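Local coordinates for protein redox-sensitive transcriptional activator OxyR (Porphyromonas gingivalis, PDB 3T22) that probably binds DNA and activates transcription in response to oxidants as a LysR-family regulator, of which this chain is the regulatory domain, at residues L4-L9 and M54-S59; P18-I23 and G199-A204; G65-L70 and V184-S189; Y73-G78 and I152-V157; M173-R178 and T214-A219. The protein carries 1 engineered substitution. One frame throughout, in Å; residues are numbered along the deposited sequence.

Contact 1 (L4-L9 and M54-S59); sequences LNIAVL and MAIIAS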
# COMPACT_ATOMS: atom_id res chain seq x y z
N LEU A 4 20.65 -8.64 11.08
CA LEU A 4 20.74 -7.77 9.91
C LEU A 4 19.58 -6.77 9.86
O LEU A 4 18.42 -7.15 9.79
CB LEU A 4 20.81 -8.59 8.62
CG LEU A 4 21.23 -7.83 7.35
CD1 LEU A 4 22.60 -7.16 7.54
CD2 LEU A 4 21.26 -8.74 6.13
N ASN A 5 19.90 -5.49 9.88
CA ASN A 5 18.89 -4.46 9.67
C ASN A 5 18.88 -3.99 8.22
O ASN A 5 19.76 -3.25 7.80
CB ASN A 5 19.13 -3.27 10.59
CG ASN A 5 18.82 -3.60 12.05
OD1 ASN A 5 17.95 -4.43 12.33
ND2 ASN A 5 19.55 -2.97 12.98
N ILE A 6 17.87 -4.42 7.46
CA ILE A 6 17.80 -4.03 6.06
C ILE A 6 16.54 -3.25 5.70
O ILE A 6 15.44 -3.64 6.07
CB ILE A 6 18.03 -5.24 5.11
CG1 ILE A 6 17.82 -4.86 3.65
CG2 ILE A 6 17.15 -6.39 5.48
CD1 ILE A 6 18.21 -5.98 2.73
N ALA A 7 16.71 -2.13 5.00
CA ALA A 7 15.58 -1.33 4.54
C ALA A 7 15.23 -1.57 3.07
O ALA A 7 16.07 -2.00 2.27
CB ALA A 7 15.84 0.15 4.79
N VAL A 8 13.98 -1.25 2.71
CA VAL A 8 13.45 -1.56 1.40
C VAL A 8 12.41 -0.52 0.98
O VAL A 8 11.51 -0.17 1.75
CB VAL A 8 12.78 -2.94 1.40
CG1 VAL A 8 12.43 -3.38 -0.01
CG2 VAL A 8 13.66 -3.98 2.09
N LEU A 9 12.51 -0.04 -0.25
CA LEU A 9 11.52 0.88 -0.78
C LEU A 9 10.13 0.25 -0.73
O LEU A 9 9.99 -0.96 -0.85
CB LEU A 9 11.86 1.27 -2.22
CG LEU A 9 13.15 2.04 -2.47
CD1 LEU A 9 13.13 2.65 -3.85
CD2 LEU A 9 13.37 3.11 -1.41
N MET A 54 21.86 -2.33 5.54
CA MET A 54 21.71 -2.40 4.10
C MET A 54 20.41 -1.79 3.66
O MET A 54 19.45 -1.78 4.42
CB MET A 54 21.76 -3.85 3.63
CG MET A 54 23.01 -4.59 4.03
SD MET A 54 22.89 -6.30 3.53
CE MET A 54 24.47 -6.93 4.12
N ALA A 55 20.38 -1.29 2.43
CA ALA A 55 19.13 -0.80 1.87
C ALA A 55 19.00 -1.24 0.42
O ALA A 55 19.93 -1.09 -0.38
CB ALA A 55 19.04 0.72 1.99
N ILE A 56 17.83 -1.76 0.08
CA ILE A 56 17.48 -2.06 -1.29
C ILE A 56 16.75 -0.86 -1.88
O ILE A 56 15.58 -0.59 -1.52
CB ILE A 56 16.59 -3.30 -1.37
CG1 ILE A 56 17.18 -4.42 -0.52
CG2 ILE A 56 16.42 -3.73 -2.81
CD1 ILE A 56 16.28 -5.63 -0.38
N ILE A 57 17.42 -0.13 -2.78
CA ILE A 57 16.87 1.08 -3.39
C ILE A 57 16.74 0.98 -4.91
O ILE A 57 17.02 -0.06 -5.49
CB ILE A 57 17.73 2.32 -3.05
CG1 ILE A 57 19.17 2.10 -3.52
CG2 ILE A 57 17.67 2.63 -1.52
CD1 ILE A 57 20.06 3.30 -3.24
N ALA A 58 16.30 2.05 -5.56
CA ALA A 58 16.10 1.99 -7.01
C ALA A 58 16.96 3.01 -7.74
O ALA A 58 16.56 3.55 -8.76
CB ALA A 58 14.62 2.13 -7.38
N SER A 59 18.13 3.30 -7.18
CA SER A 59 19.14 4.11 -7.86
C SER A 59 20.51 3.91 -7.23
O SER A 59 20.66 3.18 -6.25
CB SER A 59 18.73 5.58 -7.90
OG SER A 59 18.26 6.03 -6.64
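Met54 pairs with Ile6 in two parallel neighbouring strands, 4-8 and 54-57, whose directions differ by only 19°. They lie in the alpha/beta fold that LysR regulatory domains share with periplasmic binding proteins, and the chain between them is largely helical. Met54 is fixed through both backbone polar atoms: its N donates to Asn5 O (3.2 Å) and its O accepts from Ala7 N (2.8 Å). With CG beside its backbone N, anti to the carbonyl carbon (chi1 -57°), its side chain crosses that of Leu4 at about a right angle, SD 3.9 Å from Leu4 CD2; Leu197 and Tyr188 pack here too. Ala55 turns to the other face with Ala7, where Cys43 of helix 40-48 covers both methyls. Ile56 N donates to Ala7 O (2.8 Å), an oxygen also receiving a CA-H contact from Ala55. The Ile56 side chain returns to the face of Ile6 and Val8, its CD1 lying 3.7 Å from Ile6 CD1 and 4.0 Å from Val8 CG2. Ile56 O takes only a weak bond from Leu9 N, at 3.4 Å, as the strands diverge. Past Ile57, Leu9 swings over the departing chain and brings its CD1 to 3.9 Å from Ala58 CB.

Contact 2 (P18-I23 and G199-A204); sequences PRVFPI and GLLRSA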
# COMPACT_ATOMS: atom_id res chain seq x y z
N PRO A 18 8.16 -11.14 -1.01
CA PRO A 18 7.57 -12.49 -1.05
C PRO A 18 8.42 -13.53 -1.80
O PRO A 18 8.51 -14.67 -1.37
CB PRO A 18 6.21 -12.26 -1.73
CG PRO A 18 5.84 -10.88 -1.32
CD PRO A 18 7.17 -10.11 -1.38
N ARG A 19 9.07 -13.12 -2.89
CA ARG A 19 10.00 -14.01 -3.59
C ARG A 19 11.23 -14.37 -2.77
O ARG A 19 11.59 -15.53 -2.68
CB ARG A 19 10.44 -13.38 -4.90
CG ARG A 19 9.35 -13.30 -5.95
CD ARG A 19 9.87 -12.60 -7.19
NE ARG A 19 9.03 -12.86 -8.35
CZ ARG A 19 9.18 -13.90 -9.16
NH1 ARG A 19 10.14 -14.79 -8.95
NH2 ARG A 19 8.36 -14.05 -10.20
N VAL A 20 11.87 -13.38 -2.16
CA VAL A 20 13.16 -13.64 -1.52
C VAL A 20 13.05 -14.23 -0.11
O VAL A 20 13.98 -14.89 0.36
CB VAL A 20 14.05 -12.37 -1.49
CG1 VAL A 20 13.59 -11.40 -0.41
CG2 VAL A 20 15.49 -12.76 -1.27
N PHE A 21 11.93 -14.00 0.56
CA PHE A 21 11.80 -14.42 1.96
C PHE A 21 12.22 -15.87 2.26
O PHE A 21 13.10 -16.09 3.08
CB PHE A 21 10.40 -14.12 2.51
CG PHE A 21 10.34 -12.88 3.35
CD1 PHE A 21 10.96 -12.84 4.58
CD2 PHE A 21 9.66 -11.76 2.92
CE1 PHE A 21 10.92 -11.69 5.37
CE2 PHE A 21 9.61 -10.60 3.70
CZ PHE A 21 10.24 -10.58 4.93
N PRO A 22 11.59 -16.86 1.60
CA PRO A 22 11.91 -18.27 1.90
C PRO A 22 13.31 -18.71 1.44
O PRO A 22 13.90 -19.62 2.03
CB PRO A 22 10.82 -19.06 1.15
CG PRO A 22 10.41 -18.16 0.03
CD PRO A 22 10.56 -16.74 0.55
N ILE A 23 13.84 -18.05 0.42
CA ILE A 23 15.22 -18.28 0.02
C ILE A 23 16.19 -17.79 1.09
O ILE A 23 17.23 -18.40 1.30
CB ILE A 23 15.51 -17.61 -1.33
CG1 ILE A 23 14.70 -18.29 -2.44
CG2 ILE A 23 17.00 -17.63 -1.64
CD1 ILE A 23 14.50 -17.43 -3.68
N GLY A 199 23.70 -12.36 -4.10
CA GLY A 199 23.36 -13.55 -4.85
C GLY A 199 21.91 -13.95 -4.63
O GLY A 199 21.19 -14.25 -5.58
N LEU A 200 21.49 -13.98 -3.37
CA LEU A 200 20.14 -14.42 -3.03
C LEU A 200 19.07 -13.54 -3.66
O LEU A 200 18.10 -14.03 -4.22
CB LEU A 200 19.96 -14.46 -1.51
CG LEU A 200 20.73 -15.57 -0.78
CD1 LEU A 200 19.97 -16.04 0.43
CD2 LEU A 200 21.03 -16.72 -1.72
N LEU A 201 19.25 -12.23 -3.55
CA LEU A 201 18.35 -11.25 -4.14
C LEU A 201 18.27 -11.38 -5.65
O LEU A 201 17.19 -11.42 -6.22
CB LEU A 201 18.79 -9.85 -3.74
CG LEU A 201 18.61 -9.66 -2.23
CD1 LEU A 201 19.46 -8.52 -1.70
CD2 LEU A 201 17.14 -9.43 -1.88
N ARG A 202 19.43 -11.48 -6.30
CA ARG A 202 19.50 -11.66 -7.75
C ARG A 202 18.73 -12.92 -8.18
O ARG A 202 17.92 -12.89 -9.12
CB ARG A 202 20.96 -11.69 -8.25
CG ARG A 202 21.69 -10.33 -8.16
CD ARG A 202 23.22 -10.44 -8.37
NE ARG A 202 23.80 -9.27 -9.05
CZ ARG A 202 25.11 -9.05 -9.25
NH1 ARG A 202 26.03 -9.91 -8.81
NH2 ARG A 202 25.50 -7.95 -9.88
N SER A 203 18.94 -14.01 -7.45
CA SER A 203 18.27 -15.27 -7.75
C SER A 203 16.75 -15.25 -7.55
O SER A 203 16.05 -16.15 -8.00
CB SER A 203 18.88 -16.40 -6.92
OG SER A 203 18.08 -16.68 -5.79
N ALA A 204 16.25 -14.22 -6.87
CA ALA A 204 14.82 -14.11 -6.55
C ALA A 204 13.98 -13.52 -7.69
O ALA A 204 12.75 -13.46 -7.59
CB ALA A 204 14.63 -13.29 -5.26
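A helix-helix crossing joins the first helix of the domain, 13-27, to helix 191-203, and Val20 meets Ala204 just beyond the latter. The short axes run at 133° to each other and approach to 9.3 Å. The backbones come nearest at Val20 and Ala204, with CA atoms 5.3 Å apart, against 7.0 Å between the CA atoms of Ile23 and Leu200. Val20 CB sits 3.9 Å from Ala204 CB. Its CG2 branch, opposite the backbone N about the first torsion, reaches obliquely to Leu201 CD2 at 3.8 Å. One turn on, Ile23 and Leu200 slide past each other in opposite directions, Ile23 CG2 lying 4.0 Å from Leu200 CD1, and Trp24 continues the packing on Leu200 and Leu201. Ser203 OG is turned back to its own helix, donating to Leu200 O at 3.1 Å.

Beside this packing, the Arg19 side chain runs extended from CG to NE past the Ala204 carbonyl. NH1 donates to Ala204 O at 3.2 Å with an angle of 139° at the hydrogen, from 38° above the carbonyl plane. Glu158 forms a long, weak ion pair with the guanidinium, while Pro18 and Phe21 pack on the second subunit. The interface is therefore chiefly apolar, with a bent, probably modest bond between Arg19 and the Ala204 carbonyl.

Contact 3 (G65-L70 and V184-S189); sequences GLEDDL and VRQDYS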
# COMPACT_ATOMS: atom_id res chain seq x y z
N GLY A 65 30.38 8.24 1.40
CA GLY A 65 30.36 7.22 2.43
C GLY A 65 29.60 5.94 2.09
O GLY A 65 29.74 4.92 2.77
N LEU A 66 28.79 5.98 1.04
CA LEU A 66 28.03 4.80 0.64
C LEU A 66 28.55 4.21 -0.68
O LEU A 66 29.23 4.88 -1.48
CB LEU A 66 26.55 5.16 0.52
CG LEU A 66 25.94 5.88 1.74
CD1 LEU A 66 24.41 6.03 1.66
CD2 LEU A 66 26.32 5.12 2.99
N GLU A 67 28.24 2.94 -0.90
CA GLU A 67 28.49 2.33 -2.19
C GLU A 67 27.36 1.35 -2.44
O GLU A 67 26.66 0.95 -1.50
CB GLU A 67 29.83 1.61 -2.21
CG GLU A 67 29.87 0.32 -1.44
CD GLU A 67 31.28 -0.11 -1.08
OE1 GLU A 67 32.25 0.47 -1.62
OE2 GLU A 67 31.41 -1.03 -0.25
N ASP A 68 27.19 0.94 -3.70
CA ASP A 68 26.10 0.02 -4.01
C ASP A 68 26.38 -0.90 -5.20
O ASP A 68 27.14 -0.54 -6.11
CB ASP A 68 24.84 0.84 -4.28
CG ASP A 68 25.12 2.03 -5.13
OD1 ASP A 68 25.37 1.85 -6.32
OD2 ASP A 68 25.14 3.15 -4.60
N ASP A 69 25.75 -2.08 -5.17
CA ASP A 69 25.83 -3.06 -6.25
C ASP A 69 24.48 -3.28 -6.96
O ASP A 69 23.41 -3.20 -6.34
CB ASP A 69 26.31 -4.42 -5.72
CG ASP A 69 27.76 -4.40 -5.28
OD1 ASP A 69 28.64 -4.61 -6.16
OD2 ASP A 69 28.03 -4.20 -4.07
N LEU A 70 24.55 -3.60 -8.25
CA LEU A 70 23.37 -3.86 -9.06
C LEU A 70 22.69 -5.16 -8.65
O LEU A 70 23.36 -6.17 -8.40
CB LEU A 70 23.75 -3.91 -10.55
CG LEU A 70 22.70 -4.28 -11.60
CD1 LEU A 70 21.56 -3.27 -11.63
CD2 LEU A 70 23.34 -4.37 -12.96
N VAL A 184 25.20 0.00 0.91
CA VAL A 184 25.76 -0.13 2.25
C VAL A 184 26.74 1.01 2.54
O VAL A 184 27.06 1.80 1.64
CB VAL A 184 26.53 -1.45 2.40
CG1 VAL A 184 25.67 -2.64 1.98
CG2 VAL A 184 27.83 -1.39 1.56
N ARG A 185 27.20 1.09 3.78
CA ARG A 185 28.33 1.95 4.16
C ARG A 185 29.64 1.39 3.56
O ARG A 185 29.86 0.18 3.57
CB ARG A 185 28.47 2.01 5.68
CG ARG A 185 27.53 2.97 6.36
CD ARG A 185 27.80 3.06 7.86
NE ARG A 185 29.16 3.54 8.13
CZ ARG A 185 29.51 4.83 8.21
NH1 ARG A 185 28.62 5.79 8.04
NH2 ARG A 185 30.77 5.15 8.45
N GLN A 186 30.51 2.27 3.07
CA GLN A 186 31.76 1.80 2.46
C GLN A 186 32.65 1.03 3.45
O GLN A 186 33.30 0.06 3.08
CB GLN A 186 32.54 2.96 1.84
CG GLN A 186 31.77 3.77 0.80
CD GLN A 186 32.65 4.84 0.14
OE1 GLN A 186 33.87 4.83 0.31
NE2 GLN A 186 32.03 5.76 -0.61
N ASP A 187 32.65 1.47 4.70
CA ASP A 187 33.44 0.81 5.74
C ASP A 187 32.77 -0.46 6.27
O ASP A 187 33.16 -0.99 7.31
CB ASP A 187 33.74 1.79 6.89
CG ASP A 187 32.48 2.29 7.61
OD1 ASP A 187 31.40 1.69 7.41
OD2 ASP A 187 32.56 3.26 8.39
N TYR A 188 31.77 -0.97 5.55
CA TYR A 188 30.90 -2.02 6.10
C TYR A 188 31.61 -3.34 6.43
O TYR A 188 32.42 -3.84 5.66
CB TYR A 188 29.68 -2.26 5.21
CG TYR A 188 28.76 -3.30 5.79
CD1 TYR A 188 28.04 -3.03 6.94
CD2 TYR A 188 28.62 -4.54 5.21
CE1 TYR A 188 27.21 -3.97 7.51
CE2 TYR A 188 27.78 -5.49 5.77
CZ TYR A 188 27.08 -5.20 6.93
OH TYR A 188 26.24 -6.13 7.51
N SER A 189 31.23 -3.90 7.57
CA SER A 189 31.93 -5.02 8.22
C SER A 189 31.76 -6.42 7.59
O SER A 189 32.73 -7.02 7.11
CB SER A 189 31.49 -5.07 9.69
OG SER A 189 32.27 -5.97 10.45
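Glu67 and Val184 form an antiparallel hydrogen-bonded pair in which each backbone satisfies the other: Glu67 N donates to Val184 O at 3.0 Å, and Val184 N to Glu67 O at 3.0 Å. Val184 O also takes a CA-H contact from Leu66, whose non-hydrogen-bonded partner is Arg185. Past this pair segment 184-189 enters a type I turn, Arg185 to Tyr188, and Gln186 binds segment 65-70 twice. Its N donates to Gly65 O at 2.8 Å; its extended side chain carries NE2 to Leu66 O at 3.1 Å, where the nitrogen stands 54° above the carbonyl plane rather than on a lone pair. Gly65 has a phi of 109°, a conformation suited to glycine. Inside the turn Arg185 grips Asp187 side-on, NE to OD1 and NH2 to OD2, the NH2-OD2 distance being 2.6 Å. The plane of the Glu67 carboxylate is nearly parallel to that of the Gln186 amide (9°), but its OE2 is paired with Arg194, which also binds Asp69. Thus Arg194, on helix 191-203, covers the face of Glu67 and Val184, whereas Leu66 turns to Leu44, Leu47 and Leu48 of helix 40-48, placing this end of strands 66-80 and 175-185 between two helices.

Contact 4 (Y73-G78 and I152-V157); sequences YEEFLG and IPQLTV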
# COMPACT_ATOMS: atom_id res chain seq x y z
N TYR A 73 17.24 -5.04 -13.31
CA TYR A 73 16.58 -3.93 -14.00
C TYR A 73 15.08 -4.19 -14.06
O TYR A 73 14.65 -5.34 -14.04
CB TYR A 73 17.13 -3.75 -15.41
CG TYR A 73 18.61 -3.46 -15.50
CD1 TYR A 73 19.08 -2.16 -15.60
CD2 TYR A 73 19.54 -4.49 -15.50
CE1 TYR A 73 20.43 -1.89 -15.68
CE2 TYR A 73 20.90 -4.23 -15.59
CZ TYR A 73 21.34 -2.92 -15.68
OH TYR A 73 22.68 -2.66 -15.76
N GLU A 74 14.27 -3.13 -14.15
CA GLU A 74 12.83 -3.26 -13.99
C GLU A 74 12.06 -2.19 -14.75
O GLU A 74 12.16 -1.01 -14.44
CB GLU A 74 12.46 -3.19 -12.51
CG GLU A 74 10.96 -3.25 -12.23
CD GLU A 74 10.66 -3.43 -10.75
OE1 GLU A 74 11.29 -2.73 -9.93
OE2 GLU A 74 9.80 -4.27 -10.41
N GLU A 75 11.23 -2.62 -15.70
CA GLU A 75 10.43 -1.69 -16.48
C GLU A 75 9.37 -0.99 -15.64
O GLU A 75 8.93 -1.51 -14.63
CB GLU A 75 9.74 -2.42 -17.65
CG GLU A 75 10.67 -2.79 -18.78
CD GLU A 75 9.94 -3.15 -20.06
OE1 GLU A 75 8.80 -2.68 -20.29
OE2 GLU A 75 10.51 -3.92 -20.86
N PHE A 76 8.99 0.21 -16.08
CA PHE A 76 7.78 0.88 -15.66
C PHE A 76 6.66 0.39 -16.58
O PHE A 76 6.86 0.25 -17.79
CB PHE A 76 7.92 2.39 -15.83
CG PHE A 76 9.01 2.99 -14.99
CD1 PHE A 76 10.31 3.02 -15.44
CD2 PHE A 76 8.72 3.51 -13.74
CE1 PHE A 76 11.31 3.54 -14.68
CE2 PHE A 76 9.72 4.05 -12.96
CZ PHE A 76 11.02 4.07 -13.43
N LEU A 77 5.49 0.11 -16.01
CA LEU A 77 4.38 -0.34 -16.83
C LEU A 77 3.13 0.50 -16.60
O LEU A 77 2.90 0.99 -15.51
CB LEU A 77 4.09 -1.82 -16.57
CG LEU A 77 5.18 -2.87 -16.83
CD1 LEU A 77 4.69 -4.22 -16.38
CD2 LEU A 77 5.61 -2.92 -18.31
N GLY A 78 2.33 0.69 -17.64
CA GLY A 78 1.02 1.33 -17.50
C GLY A 78 -0.01 0.36 -16.95
O GLY A 78 0.14 -0.85 -17.11
N ILE A 152 2.92 1.07 -12.82
CA ILE A 152 3.35 0.02 -11.92
C ILE A 152 4.72 -0.54 -12.30
O ILE A 152 5.11 -0.49 -13.46
CB ILE A 152 2.32 -1.11 -11.88
CG1 ILE A 152 2.09 -1.64 -13.31
CG2 ILE A 152 1.03 -0.60 -11.27
CD1 ILE A 152 1.63 -3.07 -13.36
N PRO A 153 5.46 -1.06 -11.31
CA PRO A 153 6.73 -1.73 -11.61
C PRO A 153 6.51 -3.17 -12.14
O PRO A 153 5.59 -3.87 -11.72
CB PRO A 153 7.43 -1.76 -10.25
CG PRO A 153 6.28 -1.81 -9.26
CD PRO A 153 5.22 -0.94 -9.86
N GLN A 154 7.35 -3.56 -13.08
CA GLN A 154 7.21 -4.81 -13.83
C GLN A 154 7.11 -6.07 -12.98
O GLN A 154 6.44 -7.03 -13.36
CB GLN A 154 8.37 -4.95 -14.81
CG GLN A 154 8.45 -6.26 -15.55
CD GLN A 154 9.59 -6.28 -16.55
OE1 GLN A 154 10.70 -5.82 -16.26
NE2 GLN A 154 9.32 -6.79 -17.74
N LEU A 155 7.77 -6.08 -11.84
CA LEU A 155 7.86 -7.27 -11.01
C LEU A 155 6.50 -7.56 -10.33
O LEU A 155 6.27 -8.66 -9.81
CB LEU A 155 8.98 -7.11 -9.98
CG LEU A 155 9.54 -8.37 -9.31
CD1 LEU A 155 10.15 -9.34 -10.34
CD2 LEU A 155 10.55 -7.99 -8.23
N THR A 156 5.60 -6.59 -10.35
CA THR A 156 4.29 -6.80 -9.78
C THR A 156 3.39 -7.68 -10.66
O THR A 156 2.40 -8.21 -10.16
CB THR A 156 3.56 -5.46 -9.46
OG1 THR A 156 2.38 -5.73 -8.69
CG2 THR A 156 3.16 -4.75 -10.73
N VAL A 157 3.73 -7.86 -11.94
CA VAL A 157 2.83 -8.59 -12.85
C VAL A 157 2.64 -10.06 -12.51
O VAL A 157 1.55 -10.59 -12.68
CB VAL A 157 3.22 -8.47 -14.35
CG1 VAL A 157 3.42 -7.02 -14.74
CG2 VAL A 157 4.44 -9.31 -14.67
O HOH W 1 13.34 -5.96 -17.13
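Glu74 and Gln154 both hold CG opposite their backbone N (chi1 177° and 173°) and continue extended, which lays the two side chains alongside each other, running in opposite directions, each ending at the backbone N-H of the residue that follows the other. Glu74 OE2 accepts from Leu155 N at 3.1 Å through its anti lone pair, the one directed away from OE1, and this oxygen also lies against the CB atoms of Pro153 and Leu155. In return Gln154 OE1 accepts from Glu75 N at 3.3 Å, met from 50° above the amide plane, and is hydrogen-bonded to a water as well. Between them Gln154 N donates to Glu75 O at 3.0 Å. The antiparallel hydrogen-bonded pair Leu77 and Ile152 follows, with Leu77 N to Ile152 O at 2.6 Å and Ile152 N to Leu77 O at 2.7 Å. Leu77 CB packs 3.8 Å from Ile152 CG1, while the Leu77 and Val157 side chains cross at about a right angle, Leu77 CD1 3.5 Å from Val157 CG1, tight for two methyls.

Segment 152-157 passes here from strand 149-153 into a 3-10 turn, in which Leu155 gives its N-H to Glu74. The carboxylate's OE1 is salt-bridged to Arg178, and Glu75 OE2 to Arg175, both on strand 175-185, another neighbour of strand 66-80. Helix 110-119 packs on Phe76 and Pro153 through Phe111, and helix 13-27 meets Pro153 and Leu155 through Tyr15 and Leu16.

Contact 5 (M173-R178 and T214-A219); sequences MPRPVR and TGQHLA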
# COMPACT_ATOMS: atom_id res chain seq x y z
N MET A 173 9.22 1.40 -27.59
CA MET A 173 10.65 1.68 -27.49
C MET A 173 10.96 3.17 -27.59
O MET A 173 10.34 3.88 -28.37
CB MET A 173 11.43 0.93 -28.55
CG MET A 173 11.32 -0.56 -28.44
SD MET A 173 12.40 -1.42 -29.60
CE MET A 173 12.35 -3.07 -28.87
N PRO A 174 11.93 3.64 -26.78
CA PRO A 174 12.62 2.80 -25.80
C PRO A 174 11.79 2.68 -24.51
O PRO A 174 11.17 3.64 -24.07
CB PRO A 174 13.92 3.58 -25.55
CG PRO A 174 13.53 5.01 -25.72
CD PRO A 174 12.37 5.05 -26.71
N ARG A 175 11.76 1.49 -23.93
CA ARG A 175 11.02 1.31 -22.70
C ARG A 175 11.94 1.71 -21.55
O ARG A 175 13.12 1.35 -21.56
CB ARG A 175 10.53 -0.14 -22.57
CG ARG A 175 9.63 -0.58 -23.73
CD ARG A 175 9.15 -2.01 -23.60
NE ARG A 175 10.25 -2.95 -23.42
CZ ARG A 175 10.81 -3.65 -24.39
NH1 ARG A 175 10.35 -3.55 -25.64
NH2 ARG A 175 11.82 -4.47 -24.12
N PRO A 176 11.42 2.49 -20.59
CA PRO A 176 12.22 2.90 -19.43
C PRO A 176 12.25 1.85 -18.32
O PRO A 176 11.22 1.27 -17.98
CB PRO A 176 11.49 4.15 -18.94
CG PRO A 176 10.06 3.87 -19.27
CD PRO A 176 10.08 3.08 -20.56
N VAL A 177 13.43 1.61 -17.76
CA VAL A 177 13.58 0.77 -16.59
C VAL A 177 14.25 1.58 -15.50
O VAL A 177 14.86 2.62 -15.78
CB VAL A 177 14.51 -0.43 -16.85
CG1 VAL A 177 13.89 -1.41 -17.85
CG2 VAL A 177 15.88 0.06 -17.31
N ARG A 178 14.15 1.10 -14.26
CA ARG A 178 14.96 1.59 -13.16
C ARG A 178 15.91 0.47 -12.77
O ARG A 178 15.67 -0.68 -13.10
CB ARG A 178 14.08 1.99 -11.96
CG ARG A 178 13.22 0.82 -11.40
CD ARG A 178 12.37 1.26 -10.20
NE ARG A 178 11.69 0.14 -9.55
CZ ARG A 178 10.96 0.25 -8.44
NH1 ARG A 178 10.83 1.43 -7.85
NH2 ARG A 178 10.37 -0.81 -7.91
N THR A 214 17.47 -5.39 -25.07
CA THR A 214 17.23 -4.55 -26.23
C THR A 214 15.88 -3.85 -26.15
O THR A 214 14.84 -4.51 -26.05
CB THR A 214 17.21 -5.36 -27.54
OG1 THR A 214 18.53 -5.84 -27.83
CG2 THR A 214 16.75 -4.49 -28.68
N GLY A 215 15.90 -2.53 -26.23
CA GLY A 215 14.67 -1.75 -26.25
C GLY A 215 14.40 -1.10 -24.91
O GLY A 215 13.42 -0.35 -24.77
N GLN A 216 15.25 -1.40 -23.93
CA GLN A 216 15.18 -0.78 -22.62
C GLN A 216 16.23 0.31 -22.49
O GLN A 216 17.37 0.12 -22.88
CB GLN A 216 15.39 -1.82 -21.51
CG GLN A 216 14.47 -3.03 -21.58
CD GLN A 216 14.67 -3.97 -20.40
OE1 GLN A 216 15.79 -4.18 -19.94
NE2 GLN A 216 13.57 -4.53 -19.90
N HIS A 217 15.83 1.43 -21.90
CA HIS A 217 16.75 2.51 -21.58
C HIS A 217 16.63 2.83 -20.09
O HIS A 217 15.53 2.96 -19.56
CB HIS A 217 16.42 3.76 -22.39
CG HIS A 217 17.07 3.79 -23.74
ND1 HIS A 217 17.11 4.92 -24.52
CD2 HIS A 217 17.71 2.83 -24.44
CE1 HIS A 217 17.74 4.65 -25.65
NE2 HIS A 217 18.12 3.39 -25.62
N LEU A 218 17.77 2.96 -19.42
CA LEU A 218 17.77 3.32 -18.01
C LEU A 218 17.25 4.75 -17.80
O LEU A 218 17.83 5.71 -18.31
CB LEU A 218 19.18 3.18 -17.42
CG LEU A 218 19.26 3.52 -15.93
CD1 LEU A 218 18.16 2.81 -15.14
CD2 LEU A 218 20.66 3.21 -15.38
N ALA A 219 16.15 4.88 -17.06
CA ALA A 219 15.59 6.19 -16.74
C ALA A 219 16.46 6.91 -15.71
O ALA A 219 16.90 8.03 -15.95
CB ALA A 219 14.17 6.05 -16.22
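Arg175 binds the C-terminal strand with both backbone polar atoms: its N donates to Gly215 O at 2.6 Å and its O accepts from His217 N at 2.7 Å, both nearly in line with the carbonyl. The alternation continues with Val177, whose N donates to His217 O at 3.1 Å, tilted from that carbonyl plane, and whose O accepts from Ala219 N at 2.9 Å. Four bonds of this alternating kind define a parallel pairing, although the short axes are twisted by 46°. Three CA-H contacts supplement them, among them Pro176 CA to His217 O.

Above the backbone, Arg175 bends at chi3 (-54°), which folds the guanidinium back so that one face lies over Gly215 O; its NE is salt-bridged to Glu75. Gln216 shares that partner, giving NE2 to Glu75 OE2, while its OE1 accepts from Gln213 N. The Gln216 side chain crosses Val177 at about a right angle, its CD 3.7 Å from Val177 CG1. On the opposite face of the pair, Pro174, preceded by a cis peptide bond, sets CB over one face of the His217 ring, 3.7 Å from the centroid and 17° off the normal, a CH-pi contact. Met173 reaches across with CE to 3.7 Å from Gly215 CA, where a positive phi suits glycine. Leu218 CD1 rests 3.4 Å from Val177 O.

Helix 191-203 lies between these strands in the chain, making a beta-alpha-beta unit. Strand 216-218 flanks strand 175-185, which is also paired with strand 66-80, and Phe118 of helix 110-119 covers Pro176 and Ala219.

Strands 66-80 and 175-185 connect contacts 3, 4 and 5: contact 3 lies at one end of their pairing, and contacts 4 and 5 toward the other, the centres of 3 and 4 about 26 Å apart. LysR regulatory domains typically have two alpha/beta halves joined by such long strands, consistent with contacts 1 and 3 lying apart from 4 and 5. Contact 1 is about 11 Å, centre to centre, from contact 3, touching it through Met54 and Val184, and meets contact 2 where Ile56 CD1 lies 4.2 Å from Leu201 CD2. Contact 2 also touches contact 4, Arg19 NE being 4.2 Å from Leu155 CD1. Two salt bridges join contacts 4 and 5, whose centres are about 11 Å apart. Arg178 also packs on Ala58 of contact 1.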